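Local coordinates for protein BIFUNCTIONAL PROTEIN Proline utilization A (PutA) (Corynebacterium freiburgense, PDB 5UX5) that probably oxidises proline to glutamate in two steps, with an FAD-dependent proline dehydrogenase and an NAD-dependent aldehyde dehydrogenase joined in one chain, at residues S470-A475 with E552-V557. Residues are numbered along the deposited sequence; the frame is centred on the assembly and turned at random.
Sequences SDSDPA and EADPEV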
ATOM      1  N   SER A 470       5.734   8.713   7.629  1.00 28.86           N
ATOM      2  CA  SER A 470       4.327   8.400   7.358  1.00 30.87           C
ATOM      3  C   SER A 470       3.779   9.260   6.226  1.00 30.60           C
ATOM      4  O   SER A 470       4.112  10.440   6.097  1.00 29.79           O
ATOM      5  CB  SER A 470       3.442   8.578   8.596  1.00 35.50           C
ATOM      6  OG  SER A 470       3.568   9.864   9.154  1.00 48.25           O
ATOM      7  N   ASP A 471       2.921   8.654   5.414  1.00 39.91           N
ATOM      8  CA  ASP A 471       2.312   9.324   4.270  1.00 39.98           C
ATOM      9  C   ASP A 471       1.296  10.373   4.706  1.00 35.08           C
ATOM     10  O   ASP A 471       0.808  10.387   5.843  1.00 29.84           O
ATOM     11  CB  ASP A 471       1.589   8.323   3.373  1.00 38.34           C
ATOM     12  CG  ASP A 471       2.522   7.376   2.701  1.00 39.80           C
ATOM     13  OD1 ASP A 471       3.721   7.675   2.700  1.00 37.61           O
ATOM     14  OD2 ASP A 471       2.061   6.353   2.153  1.00 46.19           O
ATOM     15  N   SER A 472       0.936  11.223   3.746  1.00 32.88           N
ATOM     16  CA  SER A 472      -0.115  12.203   3.961  1.00 30.45           C
ATOM     17  C   SER A 472      -1.463  11.497   4.134  1.00 28.26           C
ATOM     18  O   SER A 472      -1.754  10.531   3.438  1.00 24.66           O
ATOM     19  CB  SER A 472      -0.132  13.180   2.787  1.00 35.69           C
ATOM     20  OG  SER A 472       1.137  13.808   2.632  1.00 35.44           O
ATOM     21  N   ASP A 473      -2.289  11.978   5.081  1.00 28.23           N
ATOM     22  CA  ASP A 473      -3.555  11.324   5.401  1.00 29.93           C
ATOM     23  C   ASP A 473      -4.734  12.106   4.805  1.00 37.95           C
ATOM     24  O   ASP A 473      -5.164  13.113   5.387  1.00 39.03           O
ATOM     25  CB  ASP A 473      -3.711  11.199   6.922  1.00 33.41           C
ATOM     26  CG  ASP A 473      -4.909  10.336   7.334  1.00 39.74           C
ATOM     27  OD1 ASP A 473      -5.746   9.998   6.465  1.00 36.36           O
ATOM     28  OD2 ASP A 473      -5.011   9.986   8.537  1.00 41.74           O
ATOM     29  N   PRO A 474      -5.323  11.665   3.689  1.00 38.30           N
ATOM     30  CA  PRO A 474      -6.483  12.386   3.134  1.00 35.35           C
ATOM     31  C   PRO A 474      -7.770  12.199   3.930  1.00 30.84           C
ATOM     32  O   PRO A 474      -8.819  12.728   3.519  1.00 32.21           O
ATOM     33  CB  PRO A 474      -6.617  11.822   1.714  1.00 29.91           C
ATOM     34  CG  PRO A 474      -5.909  10.494   1.752  1.00 32.11           C
ATOM     35  CD  PRO A 474      -4.899  10.525   2.861  1.00 31.08           C
ATOM     36  N   ALA A 475      -7.736  11.459   5.047  1.00 28.92           N
ATOM     37  CA  ALA A 475      -8.888  11.450   5.942  1.00 33.30           C
ATOM     38  C   ALA A 475      -8.991  12.737   6.752  1.00 29.44           C
ATOM     39  O   ALA A 475     -10.081  13.079   7.208  1.00 33.10           O
ATOM     40  CB  ALA A 475      -8.832  10.256   6.897  1.00 23.79           C
ATOM     41  N   GLU A 552       0.077   8.500  -5.960  1.00 28.05           N
ATOM     42  CA  GLU A 552       1.317   7.868  -6.382  1.00 27.91           C
ATOM     43  C   GLU A 552       2.540   8.680  -5.975  1.00 30.49           C
ATOM     44  O   GLU A 552       3.550   8.116  -5.543  1.00 40.73           O
ATOM     45  CB  GLU A 552       1.313   7.671  -7.902  1.00 31.07           C
ATOM     46  CG  GLU A 552       0.312   6.653  -8.415  1.00 33.58           C
ATOM     47  CD  GLU A 552       0.756   5.222  -8.193  1.00 42.20           C
ATOM     48  OE1 GLU A 552       1.978   4.993  -8.068  1.00 46.46           O
ATOM     49  OE2 GLU A 552      -0.108   4.319  -8.161  1.00 49.08           O
ATOM     50  N   ALA A 553       2.463  10.005  -6.056  1.00 29.87           N
ATOM     51  CA  ALA A 553       3.641  10.812  -5.758  1.00 28.63           C
ATOM     52  C   ALA A 553       3.931  10.904  -4.252  1.00 33.55           C
ATOM     53  O   ALA A 553       5.101  10.947  -3.864  1.00 31.85           O
ATOM     54  CB  ALA A 553       3.473  12.196  -6.373  1.00 26.07           C
ATOM     55  N   ASP A 554       2.889  10.979  -3.397  1.00 31.66           N
ATOM     56  CA  ASP A 554       3.098  11.168  -1.958  1.00 24.97           C
ATOM     57  C   ASP A 554       3.885  10.051  -1.280  1.00 23.95           C
ATOM     58  O   ASP A 554       4.789  10.372  -0.492  1.00 32.96           O
ATOM     59  CB  ASP A 554       1.749  11.408  -1.276  1.00 30.44           C
ATOM     60  CG  ASP A 554       1.875  11.758   0.216  1.00 30.36           C
ATOM     61  OD1 ASP A 554       2.455  12.819   0.557  1.00 31.55           O
ATOM     62  OD2 ASP A 554       1.332  10.988   1.051  1.00 28.38           O
ATOM     63  N   PRO A 555       3.617   8.754  -1.496  1.00 34.83           N
ATOM     64  CA  PRO A 555       4.502   7.733  -0.888  1.00 21.55           C
ATOM     65  C   PRO A 555       5.922   7.820  -1.387  1.00 36.32           C
ATOM     66  O   PRO A 555       6.843   7.373  -0.694  1.00 47.08           O
ATOM     67  CB  PRO A 555       3.872   6.397  -1.308  1.00 21.31           C
ATOM     68  CG  PRO A 555       2.519   6.711  -1.725  1.00 22.04           C
ATOM     69  CD  PRO A 555       2.524   8.121  -2.252  1.00 30.51           C
ATOM     70  N   GLU A 556       6.126   8.382  -2.578  1.00 37.81           N
ATOM     71  CA  GLU A 556       7.468   8.499  -3.129  1.00 34.22           C
ATOM     72  C   GLU A 556       8.291   9.506  -2.355  1.00 35.20           C
ATOM     73  O   GLU A 556       9.508   9.325  -2.186  1.00 32.04           O
ATOM     74  CB  GLU A 556       7.408   8.883  -4.609  1.00 33.22           C
ATOM     75  CG  GLU A 556       8.765   8.806  -5.234  1.00 42.63           C
ATOM     76  CD  GLU A 556       8.835   9.255  -6.662  1.00 45.27           C
ATOM     77  OE1 GLU A 556       7.827   9.139  -7.393  1.00 44.80           O
ATOM     78  OE2 GLU A 556       9.934   9.690  -7.062  1.00 45.74           O
ATOM     79  N   VAL A 557       7.645  10.579  -1.887  1.00 22.73           N
ATOM     80  CA  VAL A 557       8.327  11.535  -1.024  1.00 24.32           C
ATOM     81  C   VAL A 557       8.685  10.862   0.298  1.00 23.79           C
ATOM     82  O   VAL A 557       9.733  11.134   0.896  1.00 23.01           O
ATOM     83  CB  VAL A 557       7.459  12.796  -0.844  1.00 27.05           C
ATOM     84  CG1 VAL A 557       8.080  13.743   0.192  1.00 24.21           C
ATOM     85  CG2 VAL A 557       7.284  13.485  -2.194  1.00 24.47           C
TER
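Asp554, on the helix that runs from 550 to 574, reaches out with both carboxylate oxygens to take Ser472 of an irregular loop. Its CG stands anti to the backbone N (chi1 -174°), which carries the carboxylate off the helix toward the loop. OD2 of Asp554 accepts the backbone N-H of Ser472, N to OD2 2.7 Å, through its syn lone pair and with an N-H...O angle of 150°. The hydroxyl OG of Ser472 donates to OD1 of Asp554 at 2.6 Å, also on the syn side but 33° out of the carboxylate plane. Because Ser472 OG lies beside its own backbone N, one residue offers both donors to one carboxylate, a two-point grip that should restrain its rotation. Arg535 forms a salt bridge with the same OD1, so this buried acid is bound from the loop and from helix 535-544; Arg535 probably offsets its negative charge in part, against the nearby carboxylate of Asp471.

Beside this tight part, Asp471 and exposed Pro555 meet more loosely. The carboxylate of Asp471 passes across the proline ring, its OD2 3.9 Å from CB of Pro555, with van der Waals contact alone. OD1 of Asp471 instead bonds to the OG of Ser558 and stays 4.4 Å from OD2 of Asp554. Farther along, Asp473 OD1 accepts from Ala475 N in an Asx turn just ahead of helix 477-484. Asp471 O also bonds Trp315 NE1 of the proline dehydrogenase region, so the loop runs between the two enzyme parts, joined to helix 550-574 of the aldehyde dehydrogenase region by an aspartate taking both backbone N-H and hydroxyl of one serine.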